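Local coordinates for phosphate-binding protein (Xanthomonas axonopodis pv. citri, PDB 5UB3) that probably acts as a periplasmic receptor of the phosphonate-binding family, paired with a diguanylate cyclase, and holds a chloride ion in this crystal structure, at residues 50-53 and 54-58; 131-134 and 135-139; 180-183 and 184-187. One frame throughout, in Å; residues are numbered along the deposited sequence.

How the contacts relate
All three contacts are local, each within one unbroken run of chain, so none closes a long loop and none encloses or crosses another. From the N terminus, contact 1 finishes helix 48-56 ahead of strand 62-66. Contact 2 ends helix 124-136 just before strand 141-143, and contact 3 turns strand 178-182 directly into helix 183-186. Contact 1 lies on the opposite side of the chain's centre from contact 3, their nearest atoms about 19 Å apart. Contacts 2 and 3 come within about 7 Å (nearest atoms) without touching; helix 124-136 joins them, as S125 near its start meets S182 and D185.

Contact 1: residues 50-53 and 54-58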
ATOM      1  N   GLN A  50      -0.109  13.269   6.462  1.00 17.92           N
ATOM      2  CA  GLN A  50      -0.413  13.253   7.895  1.00 17.18           C
ATOM      3  C   GLN A  50       0.352  12.219   8.702  1.00 15.75           C
ATOM      4  O   GLN A  50       0.681  12.440   9.873  1.00 15.77           O
ATOM      5  CB  GLN A  50      -1.923  13.077   8.116  1.00 18.31           C
ATOM      6  CG  GLN A  50      -2.398  13.392   9.541  1.00 18.91           C
ATOM      7  CD  GLN A  50      -2.076  14.831   9.924  1.00 21.24           C
ATOM      8  OE1 GLN A  50      -2.641  15.747   9.361  1.00 21.67           O
ATOM      9  NE2 GLN A  50      -1.145  15.028  10.871  1.00 22.56           N
ATOM     10  N   MET A  51       0.492  11.031   8.146  1.00 15.47           N
ATOM     11  CA  MET A  51       1.144   9.970   8.899  1.00 16.46           C
ATOM     12  C   MET A  51       2.620  10.333   9.071  1.00 16.84           C
ATOM     13  O   MET A  51       3.209  10.128  10.137  1.00 15.56           O
ATOM     14  CB  MET A  51       1.023   8.652   8.176  1.00 17.06           C
ATOM     15  CG  MET A  51       1.731   7.534   8.947  1.00 17.30           C
ATOM     16  SD  MET A  51       1.254   7.291  10.669  1.00 17.74           S
ATOM     17  CE  MET A  51      -0.159   6.229  10.436  1.00 18.23           C
ATOM     18  N   SER A  52       3.202  10.896   8.001  1.00 17.92           N
ATOM     19  CA  SER A  52       4.570  11.414   8.085  1.00 18.32           C
ATOM     20  C   SER A  52       4.694  12.467   9.154  1.00 18.28           C
ATOM     21  O   SER A  52       5.660  12.444   9.900  1.00 18.14           O
ATOM     22  CB  SER A  52       5.135  11.884   6.742  1.00 21.04           C
ATOM     23  OG  SER A  52       6.359  12.602   6.929  1.00 28.83           O
ATOM     24  N   SER A  53       3.728  13.365   9.252  1.00 15.34           N
ATOM     25  CA  SER A  53       3.726  14.333  10.348  1.00 15.30           C
ATOM     26  C   SER A  53       3.673  13.698  11.740  1.00 14.40           C
ATOM     27  O   SER A  53       4.470  14.059  12.621  1.00 15.39           O
ATOM     28  CB  SER A  53       2.547  15.315  10.154  1.00 14.70           C
ATOM     29  OG  SER A  53       2.594  16.293  11.156  1.00 15.88           O
ATOM     30  N   TYR A  54       2.771  12.739  11.932  1.00 15.25           N
ATOM     31  CA  TYR A  54       2.739  11.964  13.171  1.00 16.30           C
ATOM     32  C   TYR A  54       4.046  11.292  13.483  1.00 16.97           C
ATOM     33  O   TYR A  54       4.539  11.352  14.627  1.00 17.35           O
ATOM     34  CB  TYR A  54       1.680  10.857  13.147  1.00 17.54           C
ATOM     35  CG  TYR A  54       0.264  11.282  13.243  1.00 18.17           C
ATOM     36  CD1 TYR A  54      -0.103  12.501  13.807  1.00 20.73           C
ATOM     37  CD2 TYR A  54      -0.733  10.439  12.804  1.00 19.92           C
ATOM     38  CE1 TYR A  54      -1.430  12.868  13.927  1.00 22.51           C
ATOM     39  CE2 TYR A  54      -2.053  10.800  12.900  1.00 20.62           C
ATOM     40  CZ  TYR A  54      -2.393  12.025  13.480  1.00 23.48           C
ATOM     41  OH  TYR A  54      -3.688  12.398  13.594  1.00 23.91           O
ATOM     42  N   LEU A  55       4.587  10.608  12.485  1.00 17.66           N
ATOM     43  CA  LEU A  55       5.851   9.896  12.685  1.00 19.18           C
ATOM     44  C   LEU A  55       6.941  10.840  13.103  1.00 18.74           C
ATOM     45  O   LEU A  55       7.572  10.609  14.115  1.00 18.92           O
ATOM     46  CB  LEU A  55       6.240   9.148  11.413  1.00 18.47           C
ATOM     47  CG  LEU A  55       5.388   7.876  11.198  1.00 18.97           C
ATOM     48  CD1 LEU A  55       5.591   7.452   9.753  1.00 18.71           C
ATOM     49  CD2 LEU A  55       5.827   6.743  12.153  1.00 19.55           C
ATOM     50  N   ARG A  56       7.107  11.924  12.341  1.00 19.94           N
ATOM     51  CA  ARG A  56       8.142  12.947  12.593  1.00 22.59           C
ATOM     52  C   ARG A  56       7.955  13.557  13.990  1.00 19.49           C
ATOM     53  O   ARG A  56       8.905  13.791  14.691  1.00 17.72           O
ATOM     54  CB  ARG A  56       8.140  14.023  11.516  1.00 22.07           C
ATOM     55  CG  ARG A  56       9.074  15.188  11.832  1.00 28.02           C
ATOM     56  CD  ARG A  56       9.331  16.047  10.629  1.00 29.43           C
ATOM     57  NE  ARG A  56       8.039  16.546  10.105  1.00 30.64           N
ATOM     58  CZ  ARG A  56       7.360  16.029   9.086  1.00 29.25           C
ATOM     59  NH1 ARG A  56       7.848  15.017   8.419  1.00 30.99           N
ATOM     60  NH2 ARG A  56       6.161  16.554   8.726  1.00 33.01           N
ATOM     61  N   ARG A  57       6.715  13.744  14.418  1.00 19.61           N
ATOM     62  CA  ARG A  57       6.471  14.295  15.751  1.00 19.69           C
ATOM     63  C   ARG A  57       6.451  13.257  16.875  1.00 20.41           C
ATOM     64  O   ARG A  57       6.227  13.625  18.017  1.00 20.50           O
ATOM     65  CB  ARG A  57       5.192  15.110  15.732  1.00 19.58           C
ATOM     66  CG  ARG A  57       5.326  16.383  14.903  1.00 19.76           C
ATOM     67  CD  ARG A  57       4.046  17.166  14.993  1.00 18.62           C
ATOM     68  NE  ARG A  57       3.040  16.623  14.093  1.00 17.29           N
ATOM     69  CZ  ARG A  57       1.817  16.260  14.428  1.00 18.26           C
ATOM     70  NH1 ARG A  57       1.411  16.313  15.685  1.00 20.22           N
ATOM     71  NH2 ARG A  57       1.008  15.789  13.487  1.00 18.07           N
ATOM     72  N   GLY A  58       6.729  11.992  16.571  1.00 19.59           N
ATOM     73  CA  GLY A  58       6.726  10.935  17.616  1.00 20.51           C
ATOM     74  C   GLY A  58       5.344  10.516  18.100  1.00 21.05           C
ATOM     75  O   GLY A  58       5.223   9.953  19.151  1.00 18.97           O
TER
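The C-terminal turns of helix 48-56 close here in a Schellman motif, with R56 and R57 folded back onto two serines of the preceding turn, S52 and S53. R57 meets S53 side-on: NE lies 3.0 Å and NH2 2.9 Å from the same atom, S53 OG, which sits almost in the guanidinium plane. A bend at chi3 (-80°) in R57 returns the group alongside the helix instead of letting it run on past the end. R56 makes a single, longer bond, NH1 to S52 OG at 3.2 Å, with the hydroxyl tilted out of its guanidinium plane; S52 OG has a second, weak partner in S78 OG.

On the same flank as S53 and R57, the Q50 amide lies over a face of the Y54 ring. The backbone oxygen of Q50, O, stands over that face too, 3.6 Å from Y54 CG, while NE2 approaches Y54 CE1 to 3.8 Å with amide and ring planes 48° apart. M51 SD sits at the ring edge, and M51 CG packs 3.9 Å from L55 CD1 on the side facing L73 of helix 67-75. Backbone bonds run from Y54, L55, R56 and R57 to the carbonyls four residues back. G58, at positive phi, then returns its N to L55 O at 2.9 Å. Two N-H groups of R57 converge on S53 OG and fix the guanidinium's rotation; Q50 NE2 lies 3.5 Å from R57 NH2 without a bond, both being donors. The two positive charges at the carbonyl end of the helix would probably be favoured by its dipole.

Contact 2: residues 131-134 and 135-139; sequences MLEL and LRNGI
E133 and R136 supply the charged pair of this helix end, N137 the amide, L134 and I139 the apolar packing, and L132 a methyl laid on the arginine. The salt bridge is loose: E133 OE1 and R136 NH1 are 3.5 Å apart, a weak hydrogen bond, with carboxylate and guanidinium planes 55° apart. E133 OE2 has its stronger partner in H204 NE2, and a water bridges E133 OE2 to N137 ND2.

Of the hydrogen bonds, the straightest is that of N137 ND2 to E133 O (2.9 Å, 176°), the acceptor lying in the amide plane. The backbone N of N137 reaches the same oxygen from the opposite face of its carbonyl plane, at 3.2 Å, so E133 O is gripped twice by one residue. Beyond it the Schellman motif ends the helix: I139 N bonds L134 O at 3.0 Å, and G138, with positive phi, sends its N to L135 O.

L132 packs a methyl on the flat face of the R136 guanidinium, CD2 centred over it and 3.8 Å from CZ; the arginine sets CG anti to its carbonyl carbon (chi1 -73°) and runs extended from there to NE. The apolar contact is L134 CD2 on I139 CG2, at 3.9 Å.

Around this turn, M131 and L134 face strand 115-118 through L118 and L116, while L132 and R136 lie against V275 and R274 of helix 259-277.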
ATOM      1  N   MET A 131       1.086   4.797 -11.938  1.00 16.53           N
ATOM      2  CA  MET A 131       1.568   6.068 -12.445  1.00 19.56           C
ATOM      3  C   MET A 131       3.024   5.931 -12.884  1.00 18.22           C
ATOM      4  O   MET A 131       3.438   6.475 -13.888  1.00 16.76           O
ATOM      5  CB  MET A 131       1.492   7.211 -11.414  1.00 21.20           C
ATOM      6  CG  MET A 131       0.115   7.736 -11.163  1.00 25.88           C
ATOM      7  SD  MET A 131      -0.646   8.410 -12.651  1.00 29.82           S
ATOM      8  CE  MET A 131      -0.588  10.144 -12.252  1.00 29.77           C
ATOM      9  N   LEU A 132       3.804   5.201 -12.105  1.00 16.83           N
ATOM     10  CA  LEU A 132       5.191   4.968 -12.472  1.00 18.98           C
ATOM     11  C   LEU A 132       5.234   4.299 -13.828  1.00 19.87           C
ATOM     12  O   LEU A 132       6.039   4.677 -14.657  1.00 20.10           O
ATOM     13  CB  LEU A 132       5.908   4.080 -11.431  1.00 18.66           C
ATOM     14  CG  LEU A 132       7.335   3.765 -11.726  1.00 18.95           C
ATOM     15  CD1 LEU A 132       8.110   5.067 -11.886  1.00 18.42           C
ATOM     16  CD2 LEU A 132       7.867   2.911 -10.585  1.00 19.94           C
ATOM     17  N   GLU A 133       4.380   3.299 -14.016  1.00 20.34           N
ATOM     18  CA  GLU A 133       4.360   2.564 -15.256  1.00 20.52           C
ATOM     19  C   GLU A 133       4.092   3.477 -16.435  1.00 19.35           C
ATOM     20  O   GLU A 133       4.689   3.323 -17.495  1.00 20.32           O
ATOM     21  CB  GLU A 133       3.378   1.420 -15.218  1.00 20.84           C
ATOM     22  CG  GLU A 133       3.702   0.324 -16.223  1.00 22.73           C
ATOM     23  CD  GLU A 133       4.833  -0.616 -15.787  1.00 22.03           C
ATOM     24  OE1 GLU A 133       5.582  -0.309 -14.817  1.00 19.32           O
ATOM     25  OE2 GLU A 133       4.919  -1.657 -16.455  1.00 20.22           O
ATOM     26  N   LEU A 134       3.200   4.424 -16.253  1.00 17.67           N
ATOM     27  CA  LEU A 134       2.857   5.299 -17.324  1.00 18.92           C
ATOM     28  C   LEU A 134       4.037   6.206 -17.612  1.00 18.42           C
ATOM     29  O   LEU A 134       4.357   6.459 -18.771  1.00 17.49           O
ATOM     30  CB  LEU A 134       1.582   6.088 -17.009  1.00 19.64           C
ATOM     31  CG  LEU A 134       0.302   5.264 -16.910  1.00 19.17           C
ATOM     32  CD1 LEU A 134      -0.820   6.236 -16.579  1.00 22.25           C
ATOM     33  CD2 LEU A 134      -0.017   4.439 -18.111  1.00 19.59           C
ATOM     34  N   LEU A 135       4.700   6.676 -16.570  1.00 19.33           N
ATOM     35  CA  LEU A 135       5.860   7.498 -16.779  1.00 20.54           C
ATOM     36  C   LEU A 135       6.943   6.801 -17.607  1.00 19.19           C
ATOM     37  O   LEU A 135       7.469   7.382 -18.569  1.00 17.73           O
ATOM     38  CB  LEU A 135       6.442   7.999 -15.462  1.00 21.28           C
ATOM     39  CG  LEU A 135       5.719   9.114 -14.757  1.00 23.82           C
ATOM     40  CD1 LEU A 135       6.361   9.207 -13.403  1.00 24.24           C
ATOM     41  CD2 LEU A 135       5.787  10.493 -15.411  1.00 26.00           C
ATOM     42  N   ARG A 136       7.229   5.565 -17.253  1.00 19.14           N
ATOM     43  CA  ARG A 136       8.267   4.794 -17.945  1.00 20.46           C
ATOM     44  C   ARG A 136       7.955   4.631 -19.415  1.00 20.79           C
ATOM     45  O   ARG A 136       8.866   4.615 -20.218  1.00 19.71           O
ATOM     46  CB  ARG A 136       8.436   3.392 -17.324  1.00 22.23           C
ATOM     47  CG  ARG A 136       9.130   3.428 -15.975  1.00 23.22           C
ATOM     48  CD  ARG A 136       8.754   2.195 -15.193  1.00 24.49           C
ATOM     49  NE  ARG A 136       9.632   2.015 -14.052  1.00 24.71           N
ATOM     50  CZ  ARG A 136       9.625   0.940 -13.262  1.00 22.34           C
ATOM     51  NH1 ARG A 136       8.764  -0.040 -13.430  1.00 25.44           N
ATOM     52  NH2 ARG A 136      10.504   0.848 -12.286  1.00 23.70           N
ATOM     53  N   ASN A 137       6.666   4.539 -19.750  1.00 18.50           N
ATOM     54  CA  ASN A 137       6.228   4.370 -21.124  1.00 17.28           C
ATOM     55  C   ASN A 137       5.874   5.665 -21.846  1.00 18.03           C
ATOM     56  O   ASN A 137       5.368   5.625 -22.965  1.00 19.98           O
ATOM     57  CB  ASN A 137       5.075   3.371 -21.132  1.00 16.87           C
ATOM     58  CG  ASN A 137       5.567   1.952 -20.864  1.00 18.61           C
ATOM     59  OD1 ASN A 137       5.988   1.223 -21.781  1.00 20.54           O
ATOM     60  ND2 ASN A 137       5.573   1.581 -19.596  1.00 17.49           N
ATOM     61  N   GLY A 138       6.135   6.805 -21.220  1.00 19.41           N
ATOM     62  CA  GLY A 138       5.919   8.083 -21.839  1.00 17.82           C
ATOM     63  C   GLY A 138       4.475   8.407 -22.080  1.00 18.23           C
ATOM     64  O   GLY A 138       4.151   9.215 -22.968  1.00 18.36           O
ATOM     65  N   ILE A 139       3.593   7.799 -21.292  1.00 18.09           N
ATOM     66  CA  ILE A 139       2.161   7.936 -21.479  1.00 18.91           C
ATOM     67  C   ILE A 139       1.708   9.055 -20.526  1.00 21.23           C
ATOM     68  O   ILE A 139       1.639   8.875 -19.277  1.00 21.31           O
ATOM     69  CB  ILE A 139       1.418   6.642 -21.174  1.00 19.66           C
ATOM     70  CG1 ILE A 139       1.778   5.591 -22.213  1.00 22.09           C
ATOM     71  CG2 ILE A 139      -0.071   6.886 -21.117  1.00 20.73           C
ATOM     72  CD1 ILE A 139       1.251   4.223 -21.900  1.00 23.08           C
TER
HETATM   73  O   HOH W   1       6.315  -1.114 -18.760  1.00 24.36           O

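Contact 3: residues 180-183 and 184-187; sequences ALSN and VDWD
The hydroxyl of S182 overlaps the opening turn of helix 183-186, a short and weakly bonded one, its OG 3.5 Å from V184 CB and in line with the backbone N-H of D185. That N-cap bond is short and nearly straight, D185 N to S182 OG at 2.7 Å and 171°. S182 holds OG between its own backbone N and carbonyl carbon (chi1 77°), which turns the oxygen over the helix start. D185 answers in the other direction: OD2 takes the backbone N-H of S182 at 3.0 Å, the donor standing above the carboxylate plane. The two reciprocal bonds make a capping box. A water joins the same residues, 2.6 Å from S182 OG, and donates to D185 OD1.

L181, next to the end of strand 178-182, crosses the D185 side chain at about a right angle, with CB and CD2 both resting near OD2. The backbone bond from W186 N to S182 O, 3.1 Å long, completes the first turn. W186 CB passes 3.3 Å from N183 O, while its indole leads away from residues 180-183, toward F98 and a cation-pi contact with K197. V184 CG2 lies 3.8 Å from N183 OD1; that oxygen accepts from H94 N on strand 92-100.

Both oxygens of the D185 carboxylate are thus engaged, OD2 by the S182 N-H, OD1 by the salt bridge to K164 and by the water. The lysine and the nearby helix start would both be expected to favour its negative charge, and the hydroxyl of S182 pairs an N-H of the first turn, which has no helical carbonyl before it to accept it.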
ATOM      1  N   ALA A 180      -6.733   0.145 -12.309  1.00 18.03           N
ATOM      2  CA  ALA A 180      -5.477  -0.409 -11.798  1.00 17.54           C
ATOM      3  C   ALA A 180      -5.752  -0.988 -10.430  1.00 18.55           C
ATOM      4  O   ALA A 180      -6.353  -0.354  -9.617  1.00 18.02           O
ATOM      5  CB  ALA A 180      -4.400   0.621 -11.735  1.00 18.47           C
ATOM      6  N   LEU A 181      -5.345  -2.239 -10.228  1.00 18.91           N
ATOM      7  CA  LEU A 181      -5.402  -2.899  -8.905  1.00 19.30           C
ATOM      8  C   LEU A 181      -4.202  -3.835  -8.769  1.00 18.56           C
ATOM      9  O   LEU A 181      -3.582  -4.158  -9.798  1.00 18.02           O
ATOM     10  CB  LEU A 181      -6.632  -3.741  -8.830  1.00 20.77           C
ATOM     11  CG  LEU A 181      -7.995  -3.088  -8.717  1.00 22.98           C
ATOM     12  CD1 LEU A 181      -9.053  -4.170  -8.725  1.00 25.20           C
ATOM     13  CD2 LEU A 181      -8.125  -2.310  -7.439  1.00 24.77           C
ATOM     14  N   SER A 182      -3.918  -4.336  -7.544  1.00 18.93           N
ATOM     15  CA  SER A 182      -2.849  -5.343  -7.384  1.00 18.57           C
ATOM     16  C   SER A 182      -3.360  -6.676  -7.933  1.00 19.06           C
ATOM     17  O   SER A 182      -4.558  -6.947  -8.009  1.00 17.90           O
ATOM     18  CB  SER A 182      -2.453  -5.587  -5.905  1.00 17.52           C
ATOM     19  OG  SER A 182      -3.437  -6.389  -5.304  1.00 17.46           O
ATOM     20  N   ASN A 183      -2.421  -7.535  -8.261  1.00 19.19           N
ATOM     21  CA  ASN A 183      -2.742  -8.885  -8.669  1.00 19.77           C
ATOM     22  C   ASN A 183      -3.446  -9.631  -7.588  1.00 20.45           C
ATOM     23  O   ASN A 183      -4.242 -10.459  -7.854  1.00 21.13           O
ATOM     24  CB  ASN A 183      -1.485  -9.610  -9.071  1.00 19.84           C
ATOM     25  CG  ASN A 183      -0.519  -9.771  -7.918  1.00 20.15           C
ATOM     26  OD1 ASN A 183      -0.154  -8.830  -7.203  1.00 16.81           O
ATOM     27  ND2 ASN A 183      -0.127 -11.000  -7.717  1.00 21.18           N
ATOM     28  N   VAL A 184      -3.202  -9.272  -6.338  1.00 23.05           N
ATOM     29  CA  VAL A 184      -3.892  -9.914  -5.212  1.00 23.48           C
ATOM     30  C   VAL A 184      -5.334  -9.447  -5.098  1.00 23.70           C
ATOM     31  O   VAL A 184      -6.287 -10.247  -4.889  1.00 22.88           O
ATOM     32  CB  VAL A 184      -3.182  -9.618  -3.899  1.00 23.45           C
ATOM     33  CG1 VAL A 184      -3.872 -10.354  -2.747  1.00 24.93           C
ATOM     34  CG2 VAL A 184      -1.733 -10.025  -4.000  1.00 25.27           C
ATOM     35  N   ASP A 185      -5.507  -8.143  -5.257  1.00 23.10           N
ATOM     36  CA  ASP A 185      -6.823  -7.556  -5.313  1.00 24.05           C
ATOM     37  C   ASP A 185      -7.706  -8.194  -6.355  1.00 24.56           C
ATOM     38  O   ASP A 185      -8.878  -8.418  -6.107  1.00 22.85           O
ATOM     39  CB  ASP A 185      -6.737  -6.092  -5.696  1.00 26.03           C
ATOM     40  CG  ASP A 185      -6.116  -5.234  -4.656  1.00 25.35           C
ATOM     41  OD1 ASP A 185      -6.109  -5.546  -3.449  1.00 28.66           O
ATOM     42  OD2 ASP A 185      -5.674  -4.156  -5.075  1.00 28.64           O
ATOM     43  N   TRP A 186      -7.132  -8.509  -7.514  1.00 25.15           N
ATOM     44  CA  TRP A 186      -7.827  -9.155  -8.593  1.00 25.23           C
ATOM     45  C   TRP A 186      -8.591 -10.412  -8.159  1.00 28.18           C
ATOM     46  O   TRP A 186      -9.650 -10.697  -8.687  1.00 27.73           O
ATOM     47  CB  TRP A 186      -6.816  -9.526  -9.654  1.00 24.27           C
ATOM     48  CG  TRP A 186      -7.374 -10.076 -10.936  1.00 25.44           C
ATOM     49  CD1 TRP A 186      -7.216 -11.348 -11.413  1.00 25.08           C
ATOM     50  CD2 TRP A 186      -8.143  -9.352 -11.947  1.00 23.12           C
ATOM     51  NE1 TRP A 186      -7.831 -11.456 -12.635  1.00 24.56           N
ATOM     52  CE2 TRP A 186      -8.396 -10.254 -12.988  1.00 23.86           C
ATOM     53  CE3 TRP A 186      -8.623  -8.037 -12.051  1.00 26.02           C
ATOM     54  CZ2 TRP A 186      -9.112  -9.893 -14.147  1.00 24.43           C
ATOM     55  CZ3 TRP A 186      -9.335  -7.659 -13.211  1.00 24.92           C
ATOM     56  CH2 TRP A 186      -9.573  -8.597 -14.237  1.00 24.89           C
ATOM     57  N   ASP A 187      -8.014 -11.168  -7.223  1.00 26.96           N
ATOM     58  CA  ASP A 187      -8.555 -12.450  -6.758  1.00 29.72           C
ATOM     59  C   ASP A 187      -9.265 -12.314  -5.423  1.00 30.50           C
ATOM     60  O   ASP A 187      -9.714 -13.307  -4.836  1.00 33.41           O
ATOM     61  CB  ASP A 187      -7.416 -13.503  -6.680  1.00 31.93           C
ATOM     62  CG  ASP A 187      -6.963 -13.961  -8.064  1.00 33.58           C
ATOM     63  OD1 ASP A 187      -7.815 -14.113  -8.954  1.00 38.78           O
ATOM     64  OD2 ASP A 187      -5.765 -14.092  -8.298  1.00 39.09           O
TER
HETATM   65  O   HOH W   2      -3.234  -6.061  -2.732  1.00 27.72           O